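Local structure of O-phospho-L-seryl-tRNA:Cys-tRNA synthase (Methanocaldococcus jannaschii DSM 2661, 5X6B) at residues Ile175-Tyr180 / Ile197-Val202; Glu320-Arg325 / Leu397-Val402. The protein probably converts the O-phosphoserine on tRNA to cysteine, giving Cys-tRNA, in a reaction dependent on pyridoxal phosphate. All blocks are in the same frame, centred on the assembly; numbering follows the deposited sequence.

Interaction 1: Ile175-Tyr180 / Ile197-Val202; sequences INLEGY and ILLTHV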
ATOM      1  N   ILE B 175      -3.614  33.677   8.931  1.00 70.86           N
ATOM      2  CA  ILE B 175      -2.224  33.941   9.282  1.00 62.16           C
ATOM      3  C   ILE B 175      -1.687  35.226   8.649  1.00 74.77           C
ATOM      4  O   ILE B 175      -1.893  35.478   7.460  1.00 67.20           O
ATOM      5  CB  ILE B 175      -1.315  32.761   8.860  1.00 61.60           C
ATOM      6  CG1 ILE B 175      -1.709  31.491   9.613  1.00 58.10           C
ATOM      7  CG2 ILE B 175       0.152  33.085   9.090  1.00 70.24           C
ATOM      8  CD1 ILE B 175      -1.673  31.637  11.115  1.00 69.57           C
ATOM      9  N   ASN B 176      -1.003  36.035   9.455  1.00 78.81           N
ATOM     10  CA  ASN B 176      -0.264  37.185   8.950  1.00 72.65           C
ATOM     11  C   ASN B 176       1.049  36.728   8.314  1.00 62.39           C
ATOM     12  O   ASN B 176       2.070  36.619   8.992  1.00 67.12           O
ATOM     13  CB  ASN B 176       0.006  38.183  10.081  1.00 79.54           C
ATOM     14  CG  ASN B 176       0.574  39.506   9.583  1.00 81.43           C
ATOM     15  OD1 ASN B 176       1.034  39.620   8.446  1.00 80.97           O
ATOM     16  ND2 ASN B 176       0.553  40.512  10.449  1.00 83.37           N
ATOM     17  N   LEU B 177       1.020  36.458   7.013  1.00 63.83           N
ATOM     18  CA  LEU B 177       2.198  35.938   6.322  1.00 80.22           C
ATOM     19  C   LEU B 177       3.354  36.936   6.344  1.00 71.28           C
ATOM     20  O   LEU B 177       4.524  36.551   6.344  1.00 66.89           O
ATOM     21  CB  LEU B 177       1.853  35.559   4.876  1.00 68.36           C
ATOM     22  CG  LEU B 177       0.852  34.410   4.718  1.00 66.01           C
ATOM     23  CD1 LEU B 177       0.701  33.991   3.258  1.00 59.61           C
ATOM     24  CD2 LEU B 177       1.253  33.227   5.579  1.00 67.14           C
ATOM     25  N   GLU B 178       3.020  38.220   6.374  1.00 81.95           N
ATOM     26  CA  GLU B 178       4.030  39.268   6.412  1.00 80.29           C
ATOM     27  C   GLU B 178       4.699  39.309   7.781  1.00 82.81           C
ATOM     28  O   GLU B 178       5.804  39.832   7.928  1.00 82.69           O
ATOM     29  CB  GLU B 178       3.409  40.625   6.071  1.00 78.89           C
ATOM     30  CG  GLU B 178       2.792  40.697   4.670  1.00103.33           C
ATOM     31  CD  GLU B 178       1.406  40.070   4.586  1.00 93.92           C
ATOM     32  OE1 GLU B 178       0.858  39.672   5.635  1.00 94.69           O
ATOM     33  OE2 GLU B 178       0.865  39.972   3.465  1.00 87.96           O
ATOM     34  N   GLY B 179       4.027  38.735   8.777  1.00 76.98           N
ATOM     35  CA  GLY B 179       4.550  38.677  10.130  1.00 77.27           C
ATOM     36  C   GLY B 179       5.751  37.759  10.285  1.00 75.55           C
ATOM     37  O   GLY B 179       6.386  37.732  11.341  1.00 72.89           O
ATOM     38  N   TYR B 180       6.062  37.002   9.238  1.00 71.77           N
ATOM     39  CA  TYR B 180       7.226  36.125   9.250  1.00 72.06           C
ATOM     40  C   TYR B 180       8.505  36.934   9.391  1.00 77.56           C
ATOM     41  O   TYR B 180       9.441  36.508  10.066  1.00 76.27           O
ATOM     42  CB  TYR B 180       7.284  35.272   7.979  1.00 77.19           C
ATOM     43  CG  TYR B 180       6.619  33.921   8.117  1.00 71.18           C
ATOM     44  CD1 TYR B 180       7.332  32.817   8.569  1.00 77.03           C
ATOM     45  CD2 TYR B 180       5.280  33.748   7.795  1.00 78.57           C
ATOM     46  CE1 TYR B 180       6.727  31.578   8.696  1.00 77.57           C
ATOM     47  CE2 TYR B 180       4.666  32.516   7.917  1.00 77.75           C
ATOM     48  CZ  TYR B 180       5.393  31.435   8.368  1.00 78.18           C
ATOM     49  OH  TYR B 180       4.779  30.210   8.492  1.00 70.17           O
ATOM     50  N   ILE B 197      12.281  28.081   7.899  1.00 52.52           N
ATOM     51  CA  ILE B 197      10.968  28.713   7.827  1.00 67.91           C
ATOM     52  C   ILE B 197       9.922  27.713   7.326  1.00 59.84           C
ATOM     53  O   ILE B 197      10.100  27.079   6.281  1.00 55.76           O
ATOM     54  CB  ILE B 197      10.988  29.943   6.911  1.00 70.76           C
ATOM     55  CG1 ILE B 197      12.011  30.953   7.420  1.00 69.92           C
ATOM     56  CG2 ILE B 197       9.610  30.582   6.845  1.00 66.82           C
ATOM     57  CD1 ILE B 197      12.212  32.114   6.495  1.00 80.62           C
ATOM     58  N   LEU B 198       8.836  27.575   8.080  1.00 61.13           N
ATOM     59  CA  LEU B 198       7.814  26.573   7.785  1.00 70.85           C
ATOM     60  C   LEU B 198       6.428  27.200   7.628  1.00 70.15           C
ATOM     61  O   LEU B 198       5.987  27.975   8.476  1.00 61.66           O
ATOM     62  CB  LEU B 198       7.792  25.510   8.892  1.00 68.80           C
ATOM     63  CG  LEU B 198       6.920  24.261   8.730  1.00 61.52           C
ATOM     64  CD1 LEU B 198       7.599  23.070   9.387  1.00 49.85           C
ATOM     65  CD2 LEU B 198       5.534  24.464   9.329  1.00 57.63           C
ATOM     66  N   LEU B 199       5.742  26.858   6.543  1.00 64.79           N
ATOM     67  CA  LEU B 199       4.379  27.336   6.330  1.00 69.69           C
ATOM     68  C   LEU B 199       3.407  26.182   6.092  1.00 64.80           C
ATOM     69  O   LEU B 199       3.546  25.425   5.130  1.00 54.19           O
ATOM     70  CB  LEU B 199       4.321  28.311   5.150  1.00 64.87           C
ATOM     71  CG  LEU B 199       2.915  28.780   4.754  1.00 58.26           C
ATOM     72  CD1 LEU B 199       2.237  29.522   5.901  1.00 52.51           C
ATOM     73  CD2 LEU B 199       2.961  29.640   3.500  1.00 49.32           C
ATOM     74  N   THR B 200       2.431  26.046   6.983  1.00 58.18           N
ATOM     75  CA  THR B 200       1.360  25.084   6.790  1.00 55.18           C
ATOM     76  C   THR B 200       0.460  25.590   5.672  1.00 59.56           C
ATOM     77  O   THR B 200      -0.355  26.490   5.889  1.00 61.17           O
ATOM     78  CB  THR B 200       0.542  24.877   8.073  1.00 59.56           C
ATOM     79  OG1 THR B 200       1.415  24.473   9.132  1.00 71.85           O
ATOM     80  CG2 THR B 200      -0.505  23.804   7.866  1.00 57.33           C
ATOM     81  N   HIS B 201       0.618  25.020   4.479  1.00 55.83           N
ATOM     82  CA  HIS B 201      -0.046  25.534   3.277  1.00 59.50           C
ATOM     83  C   HIS B 201      -1.563  25.590   3.430  1.00 62.46           C
ATOM     84  O   HIS B 201      -2.198  26.567   3.033  1.00 62.25           O
ATOM     85  CB  HIS B 201       0.319  24.686   2.065  1.00 52.93           C
ATOM     86  CG  HIS B 201       0.094  25.378   0.760  1.00 55.74           C
ATOM     87  ND1 HIS B 201       0.290  24.758  -0.455  1.00 59.38           N
ATOM     88  CD2 HIS B 201      -0.307  26.640   0.477  1.00 60.54           C
ATOM     89  CE1 HIS B 201       0.017  25.607  -1.431  1.00 58.22           C
ATOM     90  NE2 HIS B 201      -0.347  26.757  -0.891  1.00 73.90           N
ATOM     91  N   VAL B 202      -2.131  24.531   3.996  1.00 54.91           N
ATOM     92  CA  VAL B 202      -3.505  24.544   4.478  1.00 53.13           C
ATOM     93  C   VAL B 202      -3.520  23.913   5.868  1.00 56.74           C
ATOM     94  O   VAL B 202      -3.124  22.758   6.038  1.00 52.71           O
ATOM     95  CB  VAL B 202      -4.476  23.789   3.527  1.00 52.56           C
ATOM     96  CG1 VAL B 202      -5.781  23.460   4.235  1.00 44.14           C
ATOM     97  CG2 VAL B 202      -4.758  24.607   2.283  1.00 56.17           C
TER
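Tyr180 meets strand 194-200 with the end of its side chain, and one polar contact joins the two segments: its hydroxyl OH donates to Leu198 O at 2.5 Å. The C=O...O angle is 137°, the hydroxyl is tilted out of the carbonyl plane, and Leu198 O lies at the edge of the Tyr180 ring, near its plane. A tyrosine suits this buried place, its ring giving apolar reach and its hydroxyl a donor. Flanking that bond, Tyr180 CE1 lies obliquely 3.6 Å from Ile197 CG2. Leu177 CD2 touches Leu199 CD1 at 3.8 Å, the two leucines crossing at about a right angle; with CG anti to the backbone N (chi1 175°), Leu199 extends so that CD1 lies against Tyr180 OH as well.

This is the alpha-to-beta half of a beta-alpha-beta crossover: strand 160-166, helix 179-188 and strand 194-200, on the mixed seven-stranded sheet of a fold-type I pyridoxal phosphate enzyme. Tyr180 also packs on Val141 and Asp143 of the intervening strand 139-143. Ahead of the helix, Gly179 N to Asn176 O (2.9 Å) closes a type I turn, and Asn176 OD1 adds a weak capping bond to Gly179 N.

Interaction 2: Glu320-Arg325 / Leu397-Val402; sequences ELKKTR and LEWEQV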
ATOM      1  N   GLU B 320     -14.684  20.146  -6.578  1.00 55.25           N
ATOM      2  CA  GLU B 320     -14.753  19.765  -5.170  1.00 49.31           C
ATOM      3  C   GLU B 320     -15.017  20.992  -4.296  1.00 57.25           C
ATOM      4  O   GLU B 320     -15.689  20.897  -3.265  1.00 46.76           O
ATOM      5  CB  GLU B 320     -13.463  19.065  -4.735  1.00 42.24           C
ATOM      6  CG  GLU B 320     -13.037  17.919  -5.641  1.00 47.86           C
ATOM      7  CD  GLU B 320     -13.998  16.740  -5.601  1.00 56.55           C
ATOM      8  OE1 GLU B 320     -14.540  16.434  -4.512  1.00 46.76           O
ATOM      9  OE2 GLU B 320     -14.210  16.119  -6.665  1.00 54.45           O
ATOM     10  N   LEU B 321     -14.485  22.144  -4.705  1.00 48.65           N
ATOM     11  CA  LEU B 321     -14.785  23.394  -4.009  1.00 59.22           C
ATOM     12  C   LEU B 321     -16.265  23.731  -4.142  1.00 50.33           C
ATOM     13  O   LEU B 321     -16.901  24.192  -3.189  1.00 41.90           O
ATOM     14  CB  LEU B 321     -13.927  24.543  -4.542  1.00 62.75           C
ATOM     15  CG  LEU B 321     -12.451  24.460  -4.154  1.00 59.78           C
ATOM     16  CD1 LEU B 321     -11.659  25.611  -4.738  1.00 51.26           C
ATOM     17  CD2 LEU B 321     -12.324  24.430  -2.647  1.00 43.88           C
ATOM     18  N   LYS B 322     -16.807  23.479  -5.330  1.00 55.33           N
ATOM     19  CA  LYS B 322     -18.234  23.657  -5.577  1.00 52.68           C
ATOM     20  C   LYS B 322     -19.075  22.805  -4.633  1.00 47.90           C
ATOM     21  O   LYS B 322     -20.083  23.276  -4.104  1.00 47.78           O
ATOM     22  CB  LYS B 322     -18.570  23.323  -7.028  1.00 43.85           C
ATOM     23  CG  LYS B 322     -20.033  23.500  -7.364  1.00 46.25           C
ATOM     24  CD  LYS B 322     -20.292  23.229  -8.832  1.00 48.88           C
ATOM     25  CE  LYS B 322     -21.774  23.316  -9.139  1.00 45.13           C
ATOM     26  NZ  LYS B 322     -22.095  22.932 -10.545  1.00 44.71           N
ATOM     27  N   LYS B 323     -18.660  21.557  -4.417  1.00 41.94           N
ATOM     28  CA  LYS B 323     -19.360  20.687  -3.476  1.00 45.83           C
ATOM     29  C   LYS B 323     -19.267  21.268  -2.080  1.00 50.01           C
ATOM     30  O   LYS B 323     -20.241  21.264  -1.320  1.00 46.04           O
ATOM     31  CB  LYS B 323     -18.782  19.270  -3.479  1.00 53.35           C
ATOM     32  CG  LYS B 323     -18.859  18.532  -4.804  1.00 46.94           C
ATOM     33  CD  LYS B 323     -18.155  17.193  -4.682  1.00 50.49           C
ATOM     34  CE  LYS B 323     -18.006  16.509  -6.025  1.00 53.13           C
ATOM     35  NZ  LYS B 323     -17.097  15.331  -5.924  1.00 47.02           N
ATOM     36  N   THR B 324     -18.078  21.769  -1.760  1.00 45.27           N
ATOM     37  CA  THR B 324     -17.785  22.328  -0.451  1.00 45.83           C
ATOM     38  C   THR B 324     -18.640  23.556  -0.172  1.00 52.88           C
ATOM     39  O   THR B 324     -19.292  23.656   0.872  1.00 51.61           O
ATOM     40  CB  THR B 324     -16.300  22.713  -0.345  1.00 57.10           C
ATOM     41  OG1 THR B 324     -15.487  21.562  -0.601  1.00 47.67           O
ATOM     42  CG2 THR B 324     -15.983  23.276   1.029  1.00 39.53           C
ATOM     43  N   ARG B 325     -18.635  24.491  -1.115  1.00 49.07           N
ATOM     44  CA  ARG B 325     -19.358  25.743  -0.940  1.00 48.00           C
ATOM     45  C   ARG B 325     -20.863  25.523  -0.936  1.00 53.30           C
ATOM     46  O   ARG B 325     -21.593  26.259  -0.274  1.00 49.75           O
ATOM     47  CB  ARG B 325     -18.964  26.741  -2.025  1.00 44.72           C
ATOM     48  CG  ARG B 325     -17.517  27.166  -1.914  1.00 53.98           C
ATOM     49  CD  ARG B 325     -17.124  28.199  -2.944  1.00 55.69           C
ATOM     50  NE  ARG B 325     -15.696  28.486  -2.861  1.00 56.40           N
ATOM     51  CZ  ARG B 325     -15.045  29.305  -3.680  1.00 75.38           C
ATOM     52  NH1 ARG B 325     -15.693  29.933  -4.652  1.00 73.34           N
ATOM     53  NH2 ARG B 325     -13.741  29.498  -3.524  1.00 78.43           N
ATOM     54  N   LEU B 397     -16.748  12.897  -2.584  1.00 42.21           N
ATOM     55  CA  LEU B 397     -18.101  12.349  -2.606  1.00 49.75           C
ATOM     56  C   LEU B 397     -18.813  12.627  -3.931  1.00 56.00           C
ATOM     57  O   LEU B 397     -18.573  13.651  -4.576  1.00 47.26           O
ATOM     58  CB  LEU B 397     -18.932  12.915  -1.462  1.00 40.82           C
ATOM     59  CG  LEU B 397     -18.620  12.400  -0.062  1.00 53.14           C
ATOM     60  CD1 LEU B 397     -19.535  13.066   0.960  1.00 52.13           C
ATOM     61  CD2 LEU B 397     -18.768  10.895  -0.016  1.00 61.13           C
ATOM     62  N   GLU B 398     -19.683  11.705  -4.332  1.00 50.26           N
ATOM     63  CA  GLU B 398     -20.589  11.951  -5.447  1.00 58.52           C
ATOM     64  C   GLU B 398     -21.575  13.044  -5.034  1.00 56.62           C
ATOM     65  O   GLU B 398     -21.874  13.194  -3.844  1.00 51.18           O
ATOM     66  CB  GLU B 398     -21.334  10.674  -5.848  1.00 46.14           C
ATOM     67  CG  GLU B 398     -20.441   9.493  -6.216  1.00 45.66           C
ATOM     68  CD  GLU B 398     -19.737   9.672  -7.549  1.00 65.81           C
ATOM     69  OE1 GLU B 398     -20.379  10.164  -8.498  1.00 85.75           O
ATOM     70  OE2 GLU B 398     -18.544   9.313  -7.651  1.00 70.64           O
ATOM     71  N   TRP B 399     -22.072  13.804  -6.006  1.00 53.19           N
ATOM     72  CA  TRP B 399     -23.019  14.884  -5.728  1.00 41.92           C
ATOM     73  C   TRP B 399     -24.293  14.391  -5.047  1.00 43.74           C
ATOM     74  O   TRP B 399     -24.868  15.094  -4.210  1.00 45.20           O
ATOM     75  CB  TRP B 399     -23.371  15.634  -7.012  1.00 39.48           C
ATOM     76  CG  TRP B 399     -22.508  16.844  -7.215  1.00 47.85           C
ATOM     77  CD1 TRP B 399     -21.473  16.983  -8.100  1.00 31.11           C
ATOM     78  CD2 TRP B 399     -22.591  18.078  -6.498  1.00 28.45           C
ATOM     79  NE1 TRP B 399     -20.924  18.234  -7.988  1.00 42.08           N
ATOM     80  CE2 TRP B 399     -21.591  18.929  -7.008  1.00 41.77           C
ATOM     81  CE3 TRP B 399     -23.426  18.556  -5.480  1.00 41.04           C
ATOM     82  CZ2 TRP B 399     -21.391  20.227  -6.531  1.00 42.52           C
ATOM     83  CZ3 TRP B 399     -23.227  19.848  -5.002  1.00 41.88           C
ATOM     84  CH2 TRP B 399     -22.219  20.666  -5.530  1.00 45.04           C
ATOM     85  N   GLU B 400     -24.726  13.183  -5.394  1.00 42.54           N
ATOM     86  CA  GLU B 400     -25.877  12.583  -4.732  1.00 40.19           C
ATOM     87  C   GLU B 400     -25.580  12.370  -3.253  1.00 50.03           C
ATOM     88  O   GLU B 400     -26.430  12.606  -2.396  1.00 52.88           O
ATOM     89  CB  GLU B 400     -26.252  11.263  -5.397  1.00 40.29           C
ATOM     90  CG  GLU B 400     -27.517  10.620  -4.836  1.00 61.96           C
ATOM     91  CD  GLU B 400     -27.983   9.431  -5.660  1.00 56.27           C
ATOM     92  OE1 GLU B 400     -27.468   9.237  -6.784  1.00 57.10           O
ATOM     93  OE2 GLU B 400     -28.861   8.686  -5.178  1.00 84.65           O
ATOM     94  N   GLN B 401     -24.360  11.938  -2.957  1.00 50.83           N
ATOM     95  CA  GLN B 401     -23.948  11.737  -1.576  1.00 50.30           C
ATOM     96  C   GLN B 401     -23.874  13.070  -0.841  1.00 49.48           C
ATOM     97  O   GLN B 401     -24.228  13.162   0.334  1.00 43.69           O
ATOM     98  CB  GLN B 401     -22.608  11.009  -1.522  1.00 58.19           C
ATOM     99  CG  GLN B 401     -22.697   9.578  -2.003  1.00 56.47           C
ATOM    100  CD  GLN B 401     -21.347   8.917  -2.121  1.00 54.94           C
ATOM    101  OE1 GLN B 401     -20.414   9.482  -2.690  1.00 55.16           O
ATOM    102  NE2 GLN B 401     -21.232   7.711  -1.580  1.00 51.22           N
ATOM    103  N   VAL B 402     -23.427  14.105  -1.545  1.00 39.57           N
ATOM    104  CA  VAL B 402     -23.383  15.443  -0.975  1.00 42.00           C
ATOM    105  C   VAL B 402     -24.785  15.918  -0.571  1.00 51.65           C
ATOM    106  O   VAL B 402     -24.982  16.395   0.549  1.00 49.72           O
ATOM    107  CB  VAL B 402     -22.753  16.449  -1.961  1.00 51.32           C
ATOM    108  CG1 VAL B 402     -22.764  17.853  -1.375  1.00 33.14           C
ATOM    109  CG2 VAL B 402     -21.331  16.023  -2.321  1.00 45.66           C
TER
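Lys323 sets its CG over one face of the Trp399 indole, bringing helix 317-331 against the start of helix 399-415 in a helix-to-helix contact of the C-terminal part of the chain. The close-packed side belongs to this lysine. Its CG stands 3.8 Å from the centroid of the six-membered ring, a CH-pi contact displaced toward the rim, and CD meets Val402 CG2 at 4.1 Å. With CG anti to its own carbonyl carbon (chi1 -61°) and the chain extended beyond, the ammonium is carried past the indole to the loop before the second helix. There NZ donates to Leu397 O at 2.6 Å, with a C=O...N angle of 156°. It also forms a salt bridge with Glu320 OE2 at 3.1 Å, through weak hydrogen bonds to both carboxylate oxygens; Glu320 OE1 in turn accepts from Gly396 N. Lysine suits the place because one residue offers both a greasy stem and a charged end. A methionine in its place would probably leave Leu397 O without this donor and the Glu320 carboxylate without its cationic mate.

The solvent side is looser. Exposed Lys322 buries much less surface than Lys323 and touches the indole edge with its aliphatic stem, crossing it at about a right angle with CG 3.6 Å from Trp399 CZ2.

Within the second segment, Glu398 is the N-cap, and half of a capping box forms behind it: Gln401 OE1 accepts from Glu398 N at 2.9 Å, in the carbonyl plane on a lone pair.

In the fold
The two contacts share no helix or strand, and their centres lie 29 Å apart. Interaction 1 is wholly buried and ties a helix start to a strand of the large mixed sheet, closing a short local connection of 16 intervening residues. Interaction 2 joins two helices more distant in sequence, with 71 residues between its segments, and runs from a buried side to a solvent-facing flank; another protein also reaches its second helix at Glu400 and Gln401. Chemistry follows place. In interaction 1, leucine, isoleucine and an uncharged hydroxyl suffice, whereas in interaction 2 a buried lysine needs a carbonyl and a carboxylate for its charge, and the exposed flank is Lys322 against the edge of Trp399. In both, a side-chain donor takes up a main-chain carbonyl.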